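Local coordinates for SAM-dependent methyltransferase (Thiobacillus denitrificans, PDB 5EPE), which binds S-adenosyl-L-homocysteine and probably acts as an S-adenosyl-L-methionine-dependent methyltransferase whose substrate is not established, at residues T10-H14 and R194-K199; G46-C52 and Q74-A79; D105-G111 and G134-G139; V152-C156 and N233-L238. All blocks are in the same frame, centred on the assembly; numbering follows the deposited sequence.

Overall arrangement
The chain has a Rossmann-like methyltransferase core, a seven-stranded sheet with strand order 3-2-1-4-5-7-6, and S-adenosyl-L-homocysteine lies at the C-terminal ends of its parallel strands. Contacts 2 and 3 both touch this ligand, Gly46 at the ribose and Val110 at the amino group; their centres are about 17 Å apart, and Met50 joins them by packing on Ala108 and Val110. Contact 1 brings the N-terminal segment onto helix 189-209. It meets contact 2 where Ser12 O faces Gln74 NE2 at 3.0 Å. Contact 4 approaches contact 1 to about 5 Å between nearest atoms without touching, but is remote from contact 2 (centres about 29 Å apart); the side chain of Leu238 is about 13 Å from the ligand.

Contact 1: residues T10-H14 and R194-K199; sequences TESAH and RYEAAK
A histidine side chain reaches across to a main-chain carbonyl of a helix: His14 NE2 donates to Tyr195 O at 2.8 Å, with an N-H...O angle of 167°. In this Rossmann-like methyltransferase fold it ties the N-terminal segment, helix 5-11 running into a type I beta turn from Glu11 to His14, to helix 189-209, outside the parallel sheet core. The turn is closed by His14 N to Glu11 O at 3.0 Å. Thr10 lies against Lys199 (CA-CA 5.4 Å) and His14 against Ala198 (7.4 Å). The CA-CB bond of His14 (chi1 m) points toward the helix, and CE1 lies 3.6 Å from both Ala198 CB and Lys199 CG; Thr10 CG2 also packs 3.6 Å from Lys199 CG. Lys199 is extended (mttt) and its NZ bridges Glu196 OE1 at 3.0 Å; a long salt bridge, NZ to Glu11 OE1 at 4.0 Å, extends the network. Glu11 OE2 bonds His17, a ligand-binding residue, placing the contact beside the pocket. Tyr195, chi1 t, completes the join: its OH donates to Glu11 OE1 at 2.9 Å.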
# COMPACT_ATOMS: atom_id res chain seq x y z
N THR A 10 12.90 39.08 14.61
CA THR A 10 11.87 38.31 13.99
C THR A 10 10.55 38.43 14.74
O THR A 10 9.48 38.43 14.13
CB THR A 10 12.38 36.85 13.97
OG1 THR A 10 13.49 36.83 13.05
CG2 THR A 10 11.39 35.98 13.52
N GLU A 11 10.63 38.47 16.09
CA GLU A 11 9.43 38.43 16.92
C GLU A 11 9.10 39.74 17.63
O GLU A 11 8.26 39.76 18.53
CB GLU A 11 9.56 37.29 17.90
CG GLU A 11 9.58 35.95 17.17
CD GLU A 11 9.32 34.74 18.02
OE1 GLU A 11 9.77 33.65 17.62
OE2 GLU A 11 8.70 34.84 19.07
N SER A 12 9.67 40.84 17.15
CA SER A 12 9.49 42.14 17.84
C SER A 12 8.01 42.59 17.84
O SER A 12 7.62 43.41 18.68
CB SER A 12 10.33 43.26 17.21
OG SER A 12 10.03 43.41 15.81
N ALA A 13 7.21 42.11 16.89
CA ALA A 13 5.83 42.52 16.79
C ALA A 13 4.90 41.42 17.27
O ALA A 13 3.71 41.51 17.02
CB ALA A 13 5.52 42.86 15.34
N HIS A 14 5.40 40.35 17.89
CA HIS A 14 4.51 39.29 18.42
C HIS A 14 4.08 39.64 19.86
O HIS A 14 4.94 40.01 20.65
CB HIS A 14 5.28 38.00 18.52
CG HIS A 14 5.36 37.22 17.25
ND1 HIS A 14 5.84 37.77 16.07
CD2 HIS A 14 4.98 35.95 16.96
CE1 HIS A 14 5.79 36.83 15.12
NE2 HIS A 14 5.23 35.75 15.62
N ARG A 194 -0.55 32.04 12.57
CA ARG A 194 -0.37 33.33 13.27
C ARG A 194 1.03 33.54 13.80
O ARG A 194 1.59 34.64 13.63
CB ARG A 194 -1.35 33.57 14.45
CG ARG A 194 -2.83 33.64 14.09
CD ARG A 194 -3.22 34.90 13.33
NE ARG A 194 -2.87 34.67 11.93
CZ ARG A 194 -2.00 35.39 11.20
NH1 ARG A 194 -1.74 34.99 9.95
NH2 ARG A 194 -1.34 36.45 11.70
N TYR A 195 1.57 32.52 14.45
CA TYR A 195 2.91 32.57 14.96
C TYR A 195 4.00 32.71 13.85
O TYR A 195 4.89 33.58 13.94
CB TYR A 195 3.18 31.35 15.86
CG TYR A 195 4.59 31.24 16.30
CD1 TYR A 195 5.15 32.26 17.08
CD2 TYR A 195 5.37 30.18 15.91
CE1 TYR A 195 6.44 32.20 17.48
CE2 TYR A 195 6.68 30.12 16.28
CZ TYR A 195 7.19 31.14 17.06
OH TYR A 195 8.49 31.11 17.41
N GLU A 196 3.93 31.88 12.81
CA GLU A 196 4.94 31.83 11.78
C GLU A 196 4.81 32.94 10.77
O GLU A 196 5.79 33.64 10.47
CB GLU A 196 4.97 30.46 11.08
CG GLU A 196 5.40 29.35 12.04
CD GLU A 196 6.87 29.39 12.47
OE1 GLU A 196 7.66 30.28 12.05
OE2 GLU A 196 7.24 28.50 13.27
N ALA A 197 3.61 33.14 10.24
CA ALA A 197 3.42 34.13 9.18
C ALA A 197 3.68 35.55 9.57
O ALA A 197 4.16 36.38 8.76
CB ALA A 197 2.08 33.98 8.51
N ALA A 198 3.39 35.86 10.82
CA ALA A 198 3.66 37.20 11.32
C ALA A 198 5.12 37.52 11.30
O ALA A 198 5.48 38.69 11.21
CB ALA A 198 3.11 37.38 12.76
N LYS A 199 5.98 36.50 11.42
CA LYS A 199 7.42 36.74 11.34
C LYS A 199 7.83 37.25 9.98
O LYS A 199 8.75 38.04 9.87
CB LYS A 199 8.21 35.47 11.62
CG LYS A 199 7.99 34.86 12.99
CD LYS A 199 8.74 33.53 13.08
CE LYS A 199 8.47 32.82 14.39
NZ LYS A 199 9.24 31.54 14.32

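Contact 2: residues G46-C52 and Q74-A79; sequences GSGEMLC and QAKRRA. With SAH (S-adenosyl-L-homocysteine), chain B.
This is a buried loop-and-helix contact in the Rossmann-like methyltransferase core, joining the glycine-rich loop after strand 39-43 and the start of helix 49-58 to helix 69-82. Gly46 (phi/psi 62/-129) and Gly48 (73/19), the N-cap of helix 49-58, have positive phi; a CB on Gly46 would strike the ligand, one on Gly48 would strike Ala75 CB. Ser47 lies opposite Ala75 (CA-CA 4.4 Å) and Cys52 opposite Ala79 (5.5 Å). Ser47 O accepts a CA-H...O contact from Ala75 CA at 3.2 Å; Ser47 OG (chi1 m) donates to Gln74 OE1 at 2.7 Å and is also hydrogen-bonded to ligand-binding His17. Cys52 SG packs 3.8 Å from Ala79 CB. Glu49 and Arg78 (both chi1 t, chi2 p) form a two-pronged salt bridge, Arg78 NE-Glu49 OE1 2.8 Å and Arg78 NH2-Glu49 OE2 2.9 Å. Gly46 CA is 3.4 Å from SAH O3', and its N bonds ligand-binding Asp66. The glycines thus let the loop pass close to both ligand and Ala75, while Glu49 and Arg78 neutralise each other's charge between the helices.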
# COMPACT_ATOMS: atom_id res chain seq x y z
N GLY A 46 7.89 35.82 27.98
CA GLY A 46 7.79 36.49 26.69
C GLY A 46 7.42 37.93 26.89
O GLY A 46 8.06 38.65 27.70
N SER A 47 6.39 38.36 26.16
CA SER A 47 5.91 39.73 26.17
C SER A 47 4.73 39.91 27.15
O SER A 47 4.00 40.91 27.08
CB SER A 47 5.63 40.23 24.74
OG SER A 47 6.85 40.32 23.99
N GLY A 48 4.57 38.92 28.04
CA GLY A 48 3.67 38.99 29.18
C GLY A 48 2.22 38.89 28.81
O GLY A 48 1.37 39.23 29.61
N GLU A 49 1.92 38.37 27.61
CA GLU A 49 0.54 38.42 27.15
C GLU A 49 -0.36 37.54 28.03
O GLU A 49 -1.52 37.93 28.35
CB GLU A 49 0.42 38.06 25.69
CG GLU A 49 -0.97 38.31 25.12
CD GLU A 49 -1.35 39.79 24.92
OE1 GLU A 49 -0.52 40.70 25.18
OE2 GLU A 49 -2.51 40.04 24.45
N MSE A 50 0.14 36.38 28.42
CA MSE A 50 -0.64 35.48 29.26
C MSE A 50 -0.96 36.11 30.62
O MSE A 50 -2.11 36.20 30.99
CB MSE A 50 0.14 34.17 29.46
CG MSE A 50 -0.76 33.21 30.20
SE MSE A 50 0.20 31.44 30.27
CE MSE A 50 1.20 31.72 31.84
N LEU A 51 0.06 36.54 31.34
CA LEU A 51 -0.20 37.25 32.61
C LEU A 51 -1.07 38.50 32.47
O LEU A 51 -1.99 38.66 33.26
CB LEU A 51 1.10 37.60 33.33
CG LEU A 51 1.81 36.39 33.90
CD1 LEU A 51 3.16 36.80 34.45
CD2 LEU A 51 1.01 35.71 35.00
N CYS A 52 -0.82 39.37 31.48
CA CYS A 52 -1.58 40.60 31.36
C CYS A 52 -3.07 40.34 31.07
O CYS A 52 -3.93 40.96 31.69
CB CYS A 52 -1.01 41.53 30.30
SG CYS A 52 0.60 42.17 30.80
N GLN A 74 8.26 45.15 26.69
CA GLN A 74 6.94 45.06 26.07
C GLN A 74 5.92 44.60 27.07
O GLN A 74 4.80 45.12 27.11
CB GLN A 74 6.97 44.09 24.86
CG GLN A 74 7.85 44.64 23.71
CD GLN A 74 7.96 43.72 22.52
OE1 GLN A 74 7.61 42.51 22.59
NE2 GLN A 74 8.42 44.28 21.39
N ALA A 75 6.31 43.65 27.91
CA ALA A 75 5.39 43.12 28.93
C ALA A 75 4.95 44.23 29.89
O ALA A 75 3.77 44.37 30.20
CB ALA A 75 6.06 42.00 29.71
N LYS A 76 5.91 45.01 30.32
CA LYS A 76 5.62 46.17 31.20
C LYS A 76 4.72 47.22 30.52
O LYS A 76 3.76 47.72 31.12
CB LYS A 76 6.93 46.78 31.64
CG LYS A 76 7.71 45.93 32.62
CD LYS A 76 9.08 46.58 32.82
CE LYS A 76 9.95 45.90 33.86
NZ LYS A 76 9.26 45.76 35.18
N ARG A 77 4.96 47.52 29.24
CA ARG A 77 4.06 48.42 28.51
C ARG A 77 2.67 47.84 28.33
O ARG A 77 1.66 48.57 28.39
CB ARG A 77 4.63 48.77 27.15
CG ARG A 77 5.84 49.66 27.20
CD ARG A 77 6.08 50.33 25.85
NE ARG A 77 6.66 49.37 24.89
CZ ARG A 77 7.97 49.14 24.77
NH1 ARG A 77 8.87 49.79 25.50
NH2 ARG A 77 8.41 48.27 23.89
N ARG A 78 2.60 46.52 28.13
CA ARG A 78 1.33 45.82 27.97
C ARG A 78 0.47 45.91 29.26
O ARG A 78 -0.75 46.18 29.19
CB ARG A 78 1.58 44.35 27.58
CG ARG A 78 0.35 43.63 27.06
CD ARG A 78 -0.23 44.25 25.79
NE ARG A 78 -1.28 43.36 25.29
CZ ARG A 78 -2.40 43.73 24.68
NH1 ARG A 78 -2.66 45.01 24.45
NH2 ARG A 78 -3.30 42.80 24.31
N ALA A 79 1.11 45.72 30.42
CA ALA A 79 0.39 45.74 31.70
C ALA A 79 -0.16 47.15 31.97
O ALA A 79 -1.28 47.32 32.46
CB ALA A 79 1.32 45.31 32.84
N SAH B . 5.76 32.05 27.18
CA SAH B . 5.97 33.18 26.19
CB SAH B . 7.34 33.07 25.55
CG SAH B . 7.67 31.78 24.77
SD SAH B . 9.11 31.92 23.75
C SAH B . 4.90 33.23 25.13
O SAH B . 4.22 32.22 24.89
OXT SAH B . 4.68 34.28 24.48
C5' SAH B . 10.51 31.44 24.80
C4' SAH B . 10.86 32.56 25.78
O4' SAH B . 11.86 32.10 26.71
C3' SAH B . 11.43 33.83 25.13
O3' SAH B . 10.61 34.94 25.54
C2' SAH B . 12.85 33.97 25.66
O2' SAH B . 13.22 35.32 25.93
C1' SAH B . 12.74 33.22 26.96
N9 SAH B . 13.95 32.64 27.57
C8 SAH B . 14.92 31.90 26.94
N7 SAH B . 15.81 31.47 27.81
C5 SAH B . 15.38 31.95 29.05
C6 SAH B . 15.90 31.85 30.37
N6 SAH B . 17.04 31.16 30.61
N1 SAH B . 15.24 32.43 31.40
C2 SAH B . 14.10 33.12 31.12
N3 SAH B . 13.53 33.29 29.91
C4 SAH B . 14.23 32.67 28.90

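Contact 3: residues D105-G111 and G134-G139; sequences DVAACVG and GIILMG. With SAH (S-adenosyl-L-homocysteine), chain B.
Leu137 is the apolar centre of this parallel strand pair: its CB lies 3.7 Å from Ala108 CB and its CG 3.8 Å from Val106 CG1, on the sheet face that also carries Ile135 and Val110. Ala107, Cys109, Ile136 and Met138 occupy the other face, where selenomethionine Met138 SE approaches Cys109 CB at 4.2 Å. The axes of 106-110 and 134-139 approach to 4.6 Å, their N-to-C directions 1° apart, with Val106 paired to Ile135, Ala108 to Leu137 and Val110 to Gly139. Five hydrogen bonds alternate along them: Ile135 N-Asp105 O 2.9 Å, Ala107 N-Ile135 O 3.0 Å, Leu137 N-Ala107 O 2.9 Å, Cys109 N-Leu137 O 2.9 Å and Gly139 N-Cys109 O 3.1 Å. At the C-terminal end Val110 O accepts from SAH N at 3.0 Å; Gly111 (phi/psi 79/38) leaves the strand. In the Rossmann-like sheet, strands 39-43 and 238-247 flank the pair. Helix 119-127 packs on Cys109 and Met138, and helix 49-58 on Ala108 and Leu137.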
# COMPACT_ATOMS: atom_id res chain seq x y z
N ASP A 105 -0.68 29.28 42.74
CA ASP A 105 -1.77 28.40 42.36
C ASP A 105 -1.54 27.79 40.98
O ASP A 105 -2.07 26.72 40.68
CB ASP A 105 -3.06 29.20 42.42
CG ASP A 105 -3.26 29.83 43.81
OD1 ASP A 105 -3.25 29.06 44.77
OD2 ASP A 105 -3.22 31.06 43.95
N VAL A 106 -0.82 28.51 40.14
CA VAL A 106 -0.46 28.06 38.79
C VAL A 106 1.01 28.39 38.53
O VAL A 106 1.43 29.58 38.62
CB VAL A 106 -1.31 28.76 37.72
CG1 VAL A 106 -0.94 28.26 36.32
CG2 VAL A 106 -2.81 28.56 37.94
N ALA A 107 1.81 27.38 38.23
CA ALA A 107 3.21 27.58 37.90
C ALA A 107 3.44 27.08 36.48
O ALA A 107 3.14 25.91 36.14
CB ALA A 107 4.12 26.84 38.89
N ALA A 108 3.90 27.99 35.61
CA ALA A 108 3.85 27.78 34.16
C ALA A 108 5.21 27.93 33.51
O ALA A 108 5.98 28.78 33.88
CB ALA A 108 2.90 28.75 33.51
N CYS A 109 5.49 27.10 32.52
CA CYS A 109 6.56 27.35 31.58
C CYS A 109 5.98 27.01 30.17
O CYS A 109 5.80 25.84 29.82
CB CYS A 109 7.77 26.49 31.89
SG CYS A 109 9.18 26.83 30.77
N VAL A 110 5.70 28.05 29.40
CA VAL A 110 5.02 27.91 28.15
C VAL A 110 6.02 28.06 27.00
O VAL A 110 6.27 29.13 26.48
CB VAL A 110 3.85 28.88 28.09
CG1 VAL A 110 3.03 28.70 26.78
CG2 VAL A 110 2.92 28.63 29.28
N GLY A 111 6.61 26.95 26.65
CA GLY A 111 7.58 26.85 25.55
C GLY A 111 8.97 27.35 25.90
O GLY A 111 9.61 28.05 25.09
N GLY A 134 -2.36 23.00 43.46
CA GLY A 134 -2.17 23.89 42.33
C GLY A 134 -1.93 23.13 41.04
O GLY A 134 -1.89 21.88 41.00
N ILE A 135 -1.80 23.91 39.97
CA ILE A 135 -1.65 23.38 38.62
C ILE A 135 -0.32 23.79 38.01
O ILE A 135 0.08 24.96 38.14
CB ILE A 135 -2.80 23.89 37.73
CG1 ILE A 135 -4.11 23.21 38.18
CG2 ILE A 135 -2.56 23.60 36.25
CD1 ILE A 135 -5.38 23.82 37.60
N ILE A 136 0.34 22.86 37.33
CA ILE A 136 1.54 23.15 36.55
C ILE A 136 1.11 23.20 35.06
O ILE A 136 0.36 22.31 34.61
CB ILE A 136 2.64 22.08 36.76
CG1 ILE A 136 3.13 22.16 38.22
CG2 ILE A 136 3.76 22.20 35.73
CD1 ILE A 136 4.01 21.03 38.72
N LEU A 137 1.58 24.23 34.36
CA LEU A 137 1.31 24.43 32.91
C LEU A 137 2.58 24.28 32.12
O LEU A 137 3.56 24.95 32.41
CB LEU A 137 0.78 25.81 32.60
CG LEU A 137 -0.52 26.27 33.11
CD1 LEU A 137 -0.87 27.62 32.45
CD2 LEU A 137 -1.61 25.26 32.77
N MSE A 138 2.54 23.39 31.14
CA MSE A 138 3.67 23.16 30.21
C MSE A 138 3.19 23.35 28.80
O MSE A 138 2.23 22.71 28.37
CB MSE A 138 4.18 21.73 30.37
CG MSE A 138 4.76 21.42 31.77
SE MSE A 138 6.35 22.55 32.17
CE MSE A 138 7.54 21.77 30.88
N GLY A 139 3.85 24.23 28.06
CA GLY A 139 3.55 24.53 26.67
C GLY A 139 4.66 23.82 25.86
O GLY A 139 5.85 24.12 26.02
N SAH B . 5.76 32.05 27.18
CA SAH B . 5.97 33.18 26.19
CB SAH B . 7.34 33.07 25.55
CG SAH B . 7.67 31.78 24.77
SD SAH B . 9.11 31.92 23.75
C SAH B . 4.90 33.23 25.13
O SAH B . 4.22 32.22 24.89
OXT SAH B . 4.68 34.28 24.48
C5' SAH B . 10.51 31.44 24.80
C4' SAH B . 10.86 32.56 25.78
O4' SAH B . 11.86 32.10 26.71
C3' SAH B . 11.43 33.83 25.13
O3' SAH B . 10.61 34.94 25.54
C2' SAH B . 12.85 33.97 25.66
O2' SAH B . 13.22 35.32 25.93
C1' SAH B . 12.74 33.22 26.96
N9 SAH B . 13.95 32.64 27.57
C8 SAH B . 14.92 31.90 26.94
N7 SAH B . 15.81 31.47 27.81
C5 SAH B . 15.38 31.95 29.05
C6 SAH B . 15.90 31.85 30.37
N6 SAH B . 17.04 31.16 30.61
N1 SAH B . 15.24 32.43 31.40
C2 SAH B . 14.10 33.12 31.12
N3 SAH B . 13.53 33.29 29.91
C4 SAH B . 14.23 32.67 28.90

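Contact 4: residues V152-C156 and N233-L238; sequences VAKAC and NTREYL
Two helix ends meet here outside the central sheet of the Rossmann-like methyltransferase fold: the C-terminal end of helix 150-155, which follows strand 134-143, and that of helix 216-237, just before strand 238-247. Val152 sits opposite Asn233 (CA-CA 5.6 Å) and Cys156 opposite Thr234 (5.7 Å). Both segments leave their helices within the contact; Cys156 has phi/psi -100/18, and Leu238 turns to an extended -99/120.

The joint is made by van der Waals contact, with no hydrogen bond between the segments. Val152 (chi1 t) directs CG1 at the Tyr237 ring (chi1 m) in an off-centre CH-pi contact, 4.1 Å from the centroid and 29° off the normal, with CG1 to Tyr237 CD2 at 3.7 Å. Cys156 (chi1 m), poorly ordered, lays SG 3.9 Å from Asn233 C and 4.0 Å from Thr234 CA. Its SG is also 4.2 Å from Asn233 CB.

Asn233 ND2 and Thr234 OG1 are bonded within their own helix, to Arg229 O and Arg229 NH2. The Asn233 amide (chi1 m) still packs on the other helix, CG lying 3.5 Å from Ala155 CB and OD1 3.7 Å from Val152 CA.

Around the joint, Trp143 packs on Cys156 and Leu238, and Trp192 of helix 189-209 touches Thr234 and Leu238. At the strand side, Leu238 CD2 (chi1 t, chi2 p) rests 4.1 Å from Cys156 CB.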
# COMPACT_ATOMS: atom_id res chain seq x y z
N VAL A 152 12.23 15.91 7.81
CA VAL A 152 11.06 16.74 8.26
C VAL A 152 11.26 17.18 9.76
O VAL A 152 10.98 18.35 10.14
CB VAL A 152 9.70 15.98 8.09
CG1 VAL A 152 8.56 16.76 8.77
CG2 VAL A 152 9.40 15.63 6.62
N ALA A 153 11.77 16.25 10.57
CA ALA A 153 12.09 16.52 11.99
C ALA A 153 13.11 17.66 12.15
O ALA A 153 12.86 18.63 12.90
CB ALA A 153 12.54 15.26 12.71
N LYS A 154 14.19 17.59 11.39
CA LYS A 154 15.20 18.66 11.39
C LYS A 154 14.69 20.00 10.81
O LYS A 154 15.16 21.07 11.18
CB LYS A 154 16.44 18.19 10.64
CG LYS A 154 17.12 16.98 11.27
CD LYS A 154 18.39 16.67 10.47
CE LYS A 154 18.97 15.32 10.80
NZ LYS A 154 19.30 15.24 12.25
N ALA A 155 13.71 19.94 9.91
CA ALA A 155 13.07 21.14 9.41
C ALA A 155 12.04 21.72 10.40
O ALA A 155 11.58 22.83 10.19
CB ALA A 155 12.40 20.85 8.08
N CYS A 156 11.66 20.94 11.42
CA CYS A 156 10.80 21.35 12.55
C CYS A 156 11.63 21.69 13.84
O CYS A 156 11.09 21.70 14.93
CB CYS A 156 9.76 20.23 12.85
SG CYS A 156 8.46 19.91 11.59
N ASN A 233 6.62 21.31 6.13
CA ASN A 233 7.08 20.60 7.34
C ASN A 233 6.17 20.93 8.54
O ASN A 233 5.29 20.16 8.88
CB ASN A 233 8.56 20.94 7.57
CG ASN A 233 9.42 20.51 6.37
OD1 ASN A 233 9.52 19.34 6.10
ND2 ASN A 233 9.90 21.43 5.61
N THR A 234 6.28 22.10 9.11
CA THR A 234 5.63 22.38 10.35
C THR A 234 4.12 22.24 10.25
O THR A 234 3.50 21.63 11.16
CB THR A 234 6.01 23.78 10.78
OG1 THR A 234 7.44 23.84 10.79
CG2 THR A 234 5.46 24.19 12.12
N ARG A 235 3.50 22.88 9.24
CA ARG A 235 2.04 23.04 9.27
C ARG A 235 1.30 21.70 9.34
O ARG A 235 0.29 21.59 9.99
CB ARG A 235 1.58 23.87 8.08
CG ARG A 235 0.20 24.42 8.23
CD ARG A 235 -0.19 25.32 7.07
NE ARG A 235 -1.36 26.11 7.43
CZ ARG A 235 -2.62 25.72 7.31
NH1 ARG A 235 -2.92 24.60 6.73
NH2 ARG A 235 -3.63 26.50 7.79
N GLU A 236 1.81 20.69 8.65
CA GLU A 236 1.20 19.39 8.61
C GLU A 236 1.64 18.45 9.74
O GLU A 236 0.86 17.66 10.19
CB GLU A 236 1.53 18.77 7.23
CG GLU A 236 0.71 19.45 6.08
CD GLU A 236 -0.79 19.23 6.28
OE1 GLU A 236 -1.17 18.08 6.57
OE2 GLU A 236 -1.62 20.18 6.25
N TYR A 237 2.88 18.56 10.19
CA TYR A 237 3.48 17.58 11.08
C TYR A 237 3.64 17.99 12.54
O TYR A 237 3.65 17.10 13.41
CB TYR A 237 4.86 17.19 10.52
CG TYR A 237 4.75 16.46 9.26
CD1 TYR A 237 4.40 15.10 9.24
CD2 TYR A 237 4.98 17.11 8.03
CE1 TYR A 237 4.27 14.40 8.04
CE2 TYR A 237 4.83 16.44 6.82
CZ TYR A 237 4.51 15.09 6.84
OH TYR A 237 4.42 14.43 5.67
N LEU A 238 3.80 19.29 12.80
CA LEU A 238 4.16 19.69 14.14
C LEU A 238 2.94 20.15 14.94
O LEU A 238 2.25 21.10 14.54
CB LEU A 238 5.26 20.75 14.18
CG LEU A 238 6.04 20.92 15.54
CD1 LEU A 238 6.73 19.65 16.06
CD2 LEU A 238 7.11 22.05 15.43